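Local atomic coordinates of polymerase subunit PA (Dhori virus, PDB entry 4CGS), a protein that probably binds RNA as part of the orthomyxovirus polymerase, this chain being the N-terminal domain of PA, the counterpart of the cap-snatching domains of that family. Residues Y60-W65 with P88-L93; Q78-A83 with K94-V99; G98-V103 with E117-V122; P110-T115 with M130-R135. One frame throughout, in Å; residues are numbered along the deposited sequence.

Contact 1 (Y60-W65 with P88-L93); sequences YIVNMW and PDLLDL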
# COMPACT_ATOMS: atom_id res chain seq x y z
N TYR A 60 -6.81 4.06 -11.70
CA TYR A 60 -5.46 3.95 -11.20
C TYR A 60 -4.61 3.03 -12.00
O TYR A 60 -5.12 2.04 -12.56
CB TYR A 60 -5.46 3.38 -9.77
CG TYR A 60 -6.09 4.31 -8.77
CD1 TYR A 60 -5.37 5.32 -8.12
CD2 TYR A 60 -7.46 4.23 -8.46
CE1 TYR A 60 -5.96 6.16 -7.19
CE2 TYR A 60 -8.04 5.04 -7.53
CZ TYR A 60 -7.30 6.01 -6.88
OH TYR A 60 -7.96 6.81 -5.95
N ILE A 61 -3.34 3.37 -12.12
CA ILE A 61 -2.28 2.46 -12.54
C ILE A 61 -1.47 2.10 -11.31
O ILE A 61 -1.02 2.99 -10.60
CB ILE A 61 -1.36 3.11 -13.60
CG1 ILE A 61 -2.22 3.46 -14.84
CG2 ILE A 61 -0.22 2.19 -13.96
CD1 ILE A 61 -1.45 4.32 -15.88
N VAL A 62 -1.33 0.83 -11.00
CA VAL A 62 -0.54 0.41 -9.87
C VAL A 62 0.85 0.17 -10.31
O VAL A 62 1.10 -0.72 -11.13
CB VAL A 62 -1.13 -0.90 -9.18
CG1 VAL A 62 -0.19 -1.37 -8.07
CG2 VAL A 62 -2.55 -0.66 -8.62
N ASN A 63 1.81 0.95 -9.79
CA ASN A 63 3.23 0.77 -10.12
C ASN A 63 3.91 -0.19 -9.13
O ASN A 63 4.98 -0.72 -9.44
CB ASN A 63 3.97 2.13 -10.06
CG ASN A 63 3.61 3.11 -11.10
OD1 ASN A 63 3.59 4.31 -10.82
ND2 ASN A 63 3.31 2.63 -12.30
N MET A 64 3.43 -0.36 -7.90
CA MET A 64 4.09 -1.22 -6.97
C MET A 64 4.25 -2.60 -7.52
O MET A 64 3.33 -3.15 -8.15
CB MET A 64 3.35 -1.27 -5.66
CG MET A 64 4.06 -2.03 -4.61
SD MET A 64 3.20 -1.95 -3.00
CE MET A 64 4.16 -3.13 -2.05
N TRP A 65 5.42 -3.15 -7.33
CA TRP A 65 5.84 -4.48 -7.83
C TRP A 65 5.90 -4.59 -9.35
O TRP A 65 5.93 -5.70 -9.87
CB TRP A 65 5.01 -5.59 -7.19
CG TRP A 65 5.24 -5.78 -5.73
CD1 TRP A 65 6.23 -5.27 -4.89
CD2 TRP A 65 4.41 -6.60 -4.86
NE1 TRP A 65 6.06 -5.74 -3.62
CE2 TRP A 65 5.02 -6.57 -3.55
CE3 TRP A 65 3.31 -7.42 -5.07
CZ2 TRP A 65 4.46 -7.26 -2.50
CZ3 TRP A 65 2.81 -8.12 -4.01
CH2 TRP A 65 3.34 -8.03 -2.75
N PRO A 88 5.83 6.70 -7.60
CA PRO A 88 4.59 6.54 -6.82
C PRO A 88 4.07 5.13 -6.91
O PRO A 88 4.14 4.49 -7.98
CB PRO A 88 3.65 7.57 -7.46
CG PRO A 88 4.55 8.51 -8.21
CD PRO A 88 5.70 7.76 -8.63
N ASP A 89 3.42 4.66 -5.85
CA ASP A 89 2.80 3.34 -5.82
C ASP A 89 1.61 3.19 -6.76
O ASP A 89 1.39 2.14 -7.35
CB ASP A 89 2.43 2.99 -4.34
CG ASP A 89 3.63 2.95 -3.47
OD1 ASP A 89 4.57 2.14 -3.84
OD2 ASP A 89 3.66 3.62 -2.43
N LEU A 90 0.87 4.30 -6.93
CA LEU A 90 -0.19 4.36 -7.89
C LEU A 90 -0.16 5.71 -8.65
O LEU A 90 0.28 6.71 -8.12
CB LEU A 90 -1.62 4.18 -7.31
CG LEU A 90 -1.91 3.06 -6.34
CD1 LEU A 90 -1.61 3.47 -4.90
CD2 LEU A 90 -3.34 2.55 -6.50
N LEU A 91 -0.66 5.72 -9.89
CA LEU A 91 -1.01 6.91 -10.59
C LEU A 91 -2.54 7.06 -10.54
O LEU A 91 -3.23 6.13 -10.93
CB LEU A 91 -0.49 6.89 -11.99
CG LEU A 91 0.97 6.65 -12.26
CD1 LEU A 91 1.26 6.72 -13.75
CD2 LEU A 91 1.84 7.60 -11.41
N ASP A 92 -3.05 8.22 -10.08
CA ASP A 92 -4.45 8.50 -10.03
C ASP A 92 -4.75 9.34 -11.28
O ASP A 92 -4.36 10.51 -11.36
CB ASP A 92 -4.75 9.28 -8.77
CG ASP A 92 -6.20 9.69 -8.65
OD1 ASP A 92 -6.96 9.65 -9.62
OD2 ASP A 92 -6.61 10.06 -7.51
N LEU A 93 -5.38 8.71 -12.27
CA LEU A 93 -5.60 9.37 -13.55
C LEU A 93 -6.77 10.37 -13.51
O LEU A 93 -6.95 11.24 -14.43
CB LEU A 93 -5.82 8.32 -14.62
CG LEU A 93 -4.76 7.22 -14.74
CD1 LEU A 93 -5.04 6.29 -15.92
CD2 LEU A 93 -3.39 7.89 -14.87
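This is the antiparallel pairing of strands 57-62 and 90-92 in the central mixed sheet, centred on Ile-61 and Leu-91, a hydrogen-bonded pair. Leu-91 N gives a 2.8 Å bond to Ile-61 O, and Ile-61 N answers to Leu-91 O. Tyr-60 with Asp-92 and Val-62 with Leu-90 form the non-hydrogen-bonded pairs, and their side chains share one face. There Leu-90 does the apolar work through one methyl: CD2 sits 3.8 Å from Tyr-60 CD1 and 3.9 Å from Val-62 CG2. The same tyrosine ring also meets Asp-92 obliquely, Tyr-60 CE1 lying 3.7 Å from Asp-92 CB, with the carboxylate turned 44° from the ring. The polar ends are tied elsewhere: Tyr-60 OH bonds Tyr-137 and Gln-142, while Asp-92 OD2 forms a salt bridge with Arg-59 and a hydrogen bond with Tyr-137. On the face of Ile-61 and Leu-91, which helix 68-78 covers, Ile-61 reaches beyond its partner. With chi2 at 171°, CD1 extends from CG1 to meet Leu-93 CD1 at 4.1 Å. Past the paired residues the strand 90-92 opens with a classic beta bulge, where Asp-89 and Leu-90 both face Val-99. At this end Asp-89 O collects two backbone donors: Asn-63 N at 2.7 Å, standing 39° out of the carbonyl plane, and Met-64 N at 3.3 Å, lying in that plane on a lone pair.

Contact 2 (Q78-A83 with K94-V99); sequences QNLIFA and KERKGV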
# COMPACT_ATOMS: atom_id res chain seq x y z
N GLN A 78 1.29 8.95 -19.50
CA GLN A 78 0.23 9.73 -18.88
C GLN A 78 0.59 11.18 -18.64
O GLN A 78 -0.20 11.96 -18.14
CB GLN A 78 -0.21 9.17 -17.53
CG GLN A 78 -0.82 7.77 -17.70
CD GLN A 78 -2.13 7.78 -18.41
OE1 GLN A 78 -2.84 8.79 -18.37
NE2 GLN A 78 -2.51 6.68 -19.01
N ASN A 79 1.83 11.54 -18.93
CA ASN A 79 2.36 12.86 -18.58
C ASN A 79 2.14 13.22 -17.11
O ASN A 79 1.76 14.32 -16.80
CB ASN A 79 1.76 13.94 -19.51
CG ASN A 79 2.52 15.25 -19.46
OD1 ASN A 79 3.78 15.26 -19.26
ND2 ASN A 79 1.81 16.36 -19.62
N LEU A 80 2.44 12.23 -16.25
CA LEU A 80 2.42 12.40 -14.80
C LEU A 80 3.80 12.08 -14.31
O LEU A 80 4.21 10.94 -14.21
CB LEU A 80 1.42 11.47 -14.13
CG LEU A 80 -0.01 11.75 -14.40
CD1 LEU A 80 -0.81 10.52 -13.95
CD2 LEU A 80 -0.49 13.05 -13.74
N ILE A 81 4.60 13.15 -14.14
CA ILE A 81 6.05 13.03 -13.93
C ILE A 81 6.39 13.52 -12.52
O ILE A 81 5.80 14.49 -12.00
CB ILE A 81 6.82 13.91 -14.93
CG1 ILE A 81 6.28 13.75 -16.39
CG2 ILE A 81 8.33 13.55 -14.86
CD1 ILE A 81 6.27 12.35 -16.97
N PHE A 82 7.28 12.82 -11.87
CA PHE A 82 7.65 13.05 -10.45
C PHE A 82 9.16 13.00 -10.31
O PHE A 82 9.84 12.55 -11.19
CB PHE A 82 7.05 11.97 -9.59
CG PHE A 82 5.54 11.89 -9.71
CD1 PHE A 82 4.97 11.16 -10.78
CD2 PHE A 82 4.68 12.67 -8.91
CE1 PHE A 82 3.62 11.11 -10.98
CE2 PHE A 82 3.33 12.53 -9.11
CZ PHE A 82 2.83 11.80 -10.17
N ALA A 83 9.65 13.51 -9.18
CA ALA A 83 11.11 13.71 -9.02
C ALA A 83 11.61 13.13 -7.72
O ALA A 83 12.61 13.60 -7.14
CB ALA A 83 11.43 15.22 -9.15
N LYS A 94 -7.59 10.29 -12.49
CA LYS A 94 -8.72 11.28 -12.30
C LYS A 94 -8.16 12.55 -11.75
O LYS A 94 -8.38 13.63 -12.34
CB LYS A 94 -9.80 10.68 -11.43
CG LYS A 94 -10.88 11.66 -11.09
CD LYS A 94 -11.82 11.05 -10.07
CE LYS A 94 -12.90 12.01 -9.65
NZ LYS A 94 -13.66 11.37 -8.56
N GLU A 95 -7.48 12.45 -10.64
CA GLU A 95 -6.94 13.63 -9.93
C GLU A 95 -5.60 14.10 -10.50
O GLU A 95 -5.15 15.22 -10.17
CB GLU A 95 -6.86 13.35 -8.42
CG GLU A 95 -8.21 13.09 -7.79
CD GLU A 95 -9.18 14.22 -7.93
OE1 GLU A 95 -8.72 15.36 -8.05
OE2 GLU A 95 -10.40 13.94 -7.90
N ARG A 96 -4.95 13.28 -11.34
CA ARG A 96 -3.64 13.62 -11.91
C ARG A 96 -2.62 13.76 -10.76
O ARG A 96 -1.93 14.76 -10.67
CB ARG A 96 -3.69 14.88 -12.79
CG ARG A 96 -4.79 14.87 -13.82
CD ARG A 96 -4.37 13.93 -14.97
NE ARG A 96 -3.10 14.40 -15.56
CZ ARG A 96 -2.37 13.73 -16.44
NH1 ARG A 96 -2.77 12.54 -16.80
NH2 ARG A 96 -1.18 14.21 -16.85
N LYS A 97 -2.53 12.70 -9.96
CA LYS A 97 -1.66 12.70 -8.79
C LYS A 97 -0.88 11.37 -8.78
O LYS A 97 -1.41 10.34 -9.27
CB LYS A 97 -2.45 12.76 -7.49
CG LYS A 97 -3.40 13.92 -7.25
CD LYS A 97 -2.74 15.18 -6.83
CE LYS A 97 -3.69 16.34 -6.71
NZ LYS A 97 -2.95 17.60 -6.50
N GLY A 98 0.28 11.40 -8.15
CA GLY A 98 0.99 10.21 -7.80
C GLY A 98 0.66 9.90 -6.35
O GLY A 98 0.74 10.79 -5.51
N VAL A 99 0.35 8.66 -6.08
CA VAL A 99 -0.06 8.22 -4.75
C VAL A 99 1.02 7.34 -4.17
O VAL A 99 1.40 6.36 -4.76
CB VAL A 99 -1.42 7.49 -4.80
CG1 VAL A 99 -1.85 7.09 -3.37
CG2 VAL A 99 -2.49 8.32 -5.49
O HOH W 1 -3.00 11.11 -19.77
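Gln-78 presents its carbonyl to Arg-96, which grips it end-on with two nitrogens: NH2 lies 2.8 Å and NH1 3.0 Å from Gln-78 O. The oxygen is only 9° out of the guanidinium plane, so the bifurcated grip uses the edge of the group. A water joins the same pair of residues, giving a 2.7 Å bond to Gln-78 OE1 and accepting a weak one from Arg-96 NH1. Asn-79 then leaves helix 68-78 with positive phi in a Schellman motif, and its CB sits beside Arg-96 NH2, near the guanidinium plane. Leu-80 takes the flat side: CD2 rests 3.2 Å above the centre of the Arg-96 guanidinium, with CB of the same arginine 3.8 Å from this methyl. A bend at chi3 (-58°) turns Arg-96 NE to lie 3.5 Å from Leu-80 CD2. Two residues on, the Phe-82 ring approaches bare backbone obliquely, its CZ 3.3 Å from Gly-98 N. Leu-80 and Phe-82 also touch Leu-91 of the neighbouring strand. The arginine itself sits in the turn between strands 90-92 and 97-104, where Arg-96, with phi 63°, and Lys-97 both face Asp-92, the signature of a G1 beta bulge in a beta hairpin.

Contact 3 (G98-V103 with E117-V122); sequences GVYVKV and ENEIFV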
# COMPACT_ATOMS: atom_id res chain seq x y z
N GLY A 98 0.28 11.40 -8.15
CA GLY A 98 0.99 10.21 -7.80
C GLY A 98 0.66 9.90 -6.35
O GLY A 98 0.74 10.79 -5.51
N VAL A 99 0.35 8.66 -6.08
CA VAL A 99 -0.06 8.22 -4.75
C VAL A 99 1.02 7.34 -4.17
O VAL A 99 1.40 6.36 -4.76
CB VAL A 99 -1.42 7.49 -4.80
CG1 VAL A 99 -1.85 7.09 -3.37
CG2 VAL A 99 -2.49 8.32 -5.49
N TYR A 100 1.45 7.65 -2.94
CA TYR A 100 2.40 6.83 -2.20
C TYR A 100 1.61 6.25 -1.03
O TYR A 100 0.83 6.98 -0.41
CB TYR A 100 3.56 7.64 -1.72
CG TYR A 100 4.34 8.40 -2.80
CD1 TYR A 100 3.90 9.61 -3.19
CD2 TYR A 100 5.49 7.86 -3.40
CE1 TYR A 100 4.54 10.38 -4.16
CE2 TYR A 100 6.17 8.62 -4.40
CZ TYR A 100 5.67 9.86 -4.72
OH TYR A 100 6.30 10.67 -5.70
N VAL A 101 1.82 4.98 -0.73
CA VAL A 101 1.13 4.31 0.41
C VAL A 101 2.16 3.97 1.46
O VAL A 101 3.19 3.33 1.15
CB VAL A 101 0.42 3.07 -0.09
CG1 VAL A 101 -0.23 2.29 1.06
CG2 VAL A 101 -0.63 3.41 -1.12
N LYS A 102 1.87 4.32 2.69
CA LYS A 102 2.65 4.00 3.83
C LYS A 102 1.80 3.32 4.91
O LYS A 102 0.76 3.87 5.32
CB LYS A 102 3.40 5.31 4.34
CG LYS A 102 4.46 5.96 3.42
CD LYS A 102 5.39 6.95 4.16
CE LYS A 102 6.64 7.36 3.34
NZ LYS A 102 7.74 8.08 4.10
N VAL A 103 2.26 2.18 5.39
CA VAL A 103 1.62 1.43 6.44
C VAL A 103 2.43 1.60 7.73
O VAL A 103 3.61 1.30 7.82
CB VAL A 103 1.51 -0.08 6.11
CG1 VAL A 103 0.87 -0.84 7.27
CG2 VAL A 103 0.77 -0.25 4.80
N GLU A 117 2.63 19.30 -4.96
CA GLU A 117 1.26 19.54 -5.36
C GLU A 117 0.67 18.38 -6.15
O GLU A 117 -0.52 18.19 -6.08
CB GLU A 117 1.16 20.85 -6.17
CG GLU A 117 1.80 20.80 -7.57
CD GLU A 117 1.73 22.11 -8.38
OE1 GLU A 117 0.85 22.96 -8.04
OE2 GLU A 117 2.53 22.29 -9.36
N ASN A 118 1.47 17.67 -6.91
CA ASN A 118 0.98 16.53 -7.67
C ASN A 118 1.06 15.17 -6.96
O ASN A 118 0.88 14.13 -7.59
CB ASN A 118 1.63 16.44 -9.06
CG ASN A 118 3.08 16.03 -9.05
OD1 ASN A 118 3.72 15.99 -8.03
ND2 ASN A 118 3.63 15.77 -10.23
N GLU A 119 1.28 15.21 -5.65
CA GLU A 119 1.44 13.97 -4.85
C GLU A 119 0.39 13.86 -3.76
O GLU A 119 0.02 14.87 -3.11
CB GLU A 119 2.83 13.93 -4.18
CG GLU A 119 4.01 13.89 -5.17
CD GLU A 119 5.38 13.92 -4.45
OE1 GLU A 119 5.42 14.57 -3.40
OE2 GLU A 119 6.28 13.30 -5.01
N ILE A 120 0.02 12.64 -3.45
CA ILE A 120 -0.82 12.28 -2.33
C ILE A 120 -0.12 11.16 -1.57
O ILE A 120 0.25 10.14 -2.13
CB ILE A 120 -2.23 11.77 -2.80
CG1 ILE A 120 -2.97 12.87 -3.49
CG2 ILE A 120 -2.97 11.13 -1.57
CD1 ILE A 120 -3.42 13.98 -2.61
N PHE A 121 -0.00 11.28 -0.24
CA PHE A 121 0.55 10.23 0.60
C PHE A 121 -0.59 9.63 1.46
O PHE A 121 -0.97 10.18 2.45
CB PHE A 121 1.66 10.81 1.49
CG PHE A 121 3.04 11.00 0.81
CD1 PHE A 121 3.16 11.95 -0.19
CD2 PHE A 121 4.16 10.24 1.14
CE1 PHE A 121 4.35 12.20 -0.82
CE2 PHE A 121 5.35 10.44 0.46
CZ PHE A 121 5.45 11.46 -0.50
N VAL A 122 -1.01 8.44 1.07
CA VAL A 122 -1.96 7.62 1.85
C VAL A 122 -1.19 7.04 3.00
O VAL A 122 -0.19 6.28 2.80
CB VAL A 122 -2.61 6.53 0.97
CG1 VAL A 122 -3.25 5.44 1.79
CG2 VAL A 122 -3.59 7.18 -0.04
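The rings of Tyr-100 and Phe-121 lie one over the other as an offset stack, centroids 4.5 Å apart and planes 23° from parallel. Tyr-100 CD1 stands 3.5 Å above the Phe-121 ring, displaced toward its rim, and Tyr-100 CB also lies over that face, 4.1 Å from the ring centroid in a CH-pi contact. At the edges, Phe-121 has Glu-119 OE1 in its plane and Lys-102 CE more loosely beside it, while Tyr-100 has Glu-119 CB and Ile-120 O. The carboxylate of Glu-119 stands nearly perpendicular to the tyrosine ring, and Tyr-100 OH gives a 2.7 Å bond to Glu-119 OE2, meeting it from 41° above the carboxylate plane. An extended chain, with chi2 at 177°, carries Glu-119 CD out toward the hydroxyl. Its other oxygen, OE1, pairs with Arg-84 and accepts from Ala-116 N, so both ends of the carboxylate are held and its charge is probably balanced by the arginine.

These side chains decorate one face of two parallel strands, 97-104 and 119-125, the latter an edge strand of the mixed sheet within this chain. The ladder runs Gly-98 with Glu-119 through Val-101 with Val-122, the backbone bonds passing from Asn-118 O to Lys-102 N. Gly-98, paired with Glu-119, has no side chain, and Phe-82 packs here, touching Glu-119 as well. The opposite face is aliphatic: Val-99 CG1 meets Val-122 CG2 at 3.8 Å, and Val-101 CG2 approaches Val-122 CB at 4.2 Å. Tyr-137 of helix 132-137 packs on Val-99, Ile-120 and Val-122, while helix 31-44 reaches Val-101.

Contact 4 (P110-T115 with M130-R135); sequences PTDYQT and MSPITR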
# COMPACT_ATOMS: atom_id res chain seq x y z
N PRO A 110 -1.64 8.15 11.88
CA PRO A 110 -0.50 8.76 11.25
C PRO A 110 -0.68 10.27 11.08
O PRO A 110 -1.78 10.80 10.81
CB PRO A 110 -0.44 8.11 9.90
CG PRO A 110 -1.10 6.76 10.12
CD PRO A 110 -2.22 7.07 11.02
N THR A 111 0.45 10.93 11.17
CA THR A 111 0.54 12.37 10.95
C THR A 111 0.87 12.71 9.48
O THR A 111 1.74 12.07 8.86
CB THR A 111 1.66 12.95 11.83
OG1 THR A 111 1.49 12.54 13.20
CG2 THR A 111 1.71 14.59 11.76
N ASP A 112 0.20 13.71 8.94
CA ASP A 112 0.49 14.23 7.61
C ASP A 112 1.62 15.23 7.65
O ASP A 112 1.69 16.11 8.50
CB ASP A 112 -0.74 14.83 6.95
CG ASP A 112 -1.84 13.81 6.77
OD1 ASP A 112 -1.57 12.76 6.15
OD2 ASP A 112 -2.97 14.07 7.26
N TYR A 113 2.50 15.10 6.66
CA TYR A 113 3.62 16.00 6.44
C TYR A 113 3.57 16.43 4.99
O TYR A 113 3.06 15.67 4.15
CB TYR A 113 4.95 15.36 6.83
CG TYR A 113 5.07 15.06 8.32
CD1 TYR A 113 5.18 16.08 9.25
CD2 TYR A 113 5.03 13.72 8.80
CE1 TYR A 113 5.22 15.80 10.60
CE2 TYR A 113 5.15 13.46 10.17
CZ TYR A 113 5.21 14.52 11.05
OH TYR A 113 5.27 14.31 12.41
N GLN A 114 4.17 17.57 4.67
CA GLN A 114 4.15 18.18 3.33
C GLN A 114 4.54 17.21 2.18
O GLN A 114 5.42 16.35 2.33
CB GLN A 114 5.18 19.34 3.30
CG GLN A 114 5.11 20.24 2.09
CD GLN A 114 6.29 21.27 1.91
OE1 GLN A 114 7.38 21.19 2.53
NE2 GLN A 114 6.06 22.22 1.05
N THR A 115 3.77 17.32 1.11
CA THR A 115 4.08 16.66 -0.15
C THR A 115 4.03 17.73 -1.26
O THR A 115 3.57 18.83 -1.02
CB THR A 115 3.10 15.47 -0.42
OG1 THR A 115 1.78 15.98 -0.55
CG2 THR A 115 3.17 14.45 0.75
N MET A 130 -6.60 6.12 9.61
CA MET A 130 -6.24 6.84 8.43
C MET A 130 -5.86 8.26 8.81
O MET A 130 -6.57 8.91 9.60
CB MET A 130 -7.41 6.93 7.45
CG MET A 130 -7.85 5.63 6.88
SD MET A 130 -9.47 5.71 6.03
CE MET A 130 -10.65 6.13 7.48
N SER A 131 -4.78 8.82 8.24
CA SER A 131 -4.43 10.23 8.48
C SER A 131 -5.55 11.11 7.96
O SER A 131 -6.34 10.73 7.10
CB SER A 131 -3.15 10.62 7.81
OG SER A 131 -3.29 10.85 6.44
N PRO A 132 -5.59 12.38 8.43
CA PRO A 132 -6.68 13.29 7.99
C PRO A 132 -6.67 13.46 6.46
O PRO A 132 -7.73 13.50 5.82
CB PRO A 132 -6.34 14.57 8.72
CG PRO A 132 -5.74 14.09 10.02
CD PRO A 132 -4.91 12.89 9.65
N ILE A 133 -5.50 13.68 5.85
CA ILE A 133 -5.44 13.84 4.40
C ILE A 133 -5.83 12.56 3.65
O ILE A 133 -6.50 12.62 2.64
CB ILE A 133 -4.05 14.25 3.92
CG1 ILE A 133 -3.85 15.76 4.28
CG2 ILE A 133 -3.83 13.98 2.39
CD1 ILE A 133 -4.45 16.68 3.24
N THR A 134 -5.50 11.41 4.22
CA THR A 134 -5.89 10.15 3.66
C THR A 134 -7.43 10.01 3.65
O THR A 134 -8.02 9.62 2.66
CB THR A 134 -5.25 9.01 4.45
OG1 THR A 134 -3.85 9.18 4.39
CG2 THR A 134 -5.64 7.66 3.92
N ARG A 135 -8.06 10.31 4.78
CA ARG A 135 -9.52 10.21 4.89
C ARG A 135 -10.25 11.13 3.94
O ARG A 135 -11.37 10.84 3.54
CB ARG A 135 -9.98 10.54 6.35
CG ARG A 135 -9.36 9.67 7.39
CD ARG A 135 -9.94 10.05 8.70
NE ARG A 135 -9.73 11.37 9.22
CZ ARG A 135 -9.01 11.70 10.31
NH1 ARG A 135 -8.13 10.89 10.90
NH2 ARG A 135 -9.11 12.96 10.75
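Ser-131 OG has three polar partners: it donates to Asp-112 OD1 at 2.6 Å and accepts from Thr-134 OG1 at 2.7 Å and, in a longer bond, from Thr-134 N. The last of these makes Ser-131 the N-cap of helix 132-137. Its OG is placed between the backbone N and the carbonyl carbon (chi1 79°), where it can serve both the first turn of its own helix and the aspartate of the loop 110-115. Asp-112 accepts the serine's hydrogen bond on the syn lone pair of OD1, the side of the other oxygen. That other oxygen, OD2, takes a nearly straight bond from Ile-133 N at 2.9 Å, the donor standing 36° above the carboxylate plane. The carboxylate thus engages the start of the helix twice, once through the capping side chain and once through a backbone N-H of the first turn; a negative charge there would probably be stabilised by the helix dipole. Carbon atoms also approach Asp-112 OD2: Pro-132 CD at 3.3 Å and Ile-133 CB at 3.5 Å. Pro-110 O also comes 3.3 Å from Ser-131 CB, bringing the loop backbone against the cap. Within the helical segment Arg-135 turns back, giving NH1 to Met-130 O at 2.8 Å and laying its guanidinium over Pro-132 CA. The loop comes after strand 97-104, and the capped helix follows strand 119-125; Arg-123 of that strand bonds Thr-134 OG1 through its backbone N and is touched by both Pro-110 and Ser-131, while Met-130 leans on helix 140-157.

Contacts 1 and 3 are strand pairings of one mixed sheet, and contact 2 packs a loop on the start of strand 97-104 in it. Contacts 1 and 2 are joined by a probable hydrogen bond, Asp-92 N to Lys-97 O at 2.8 Å. Contact 1 meets contact 3 where Asp-89 OD2 probably bonds Val-101 N at 2.9 Å. Contacts 2 and 3 share Gly-98 and Val-99, and Phe-82 of contact 2 also packs on Asn-118. Contact 4 lies beside contact 3, its centre about 9 Å from that of contact 3 but about 18 Å from those of contacts 1 and 2. A glycerol, probably from the crystallisation liquor, sits by Val-62 and Met-64 of contact 1.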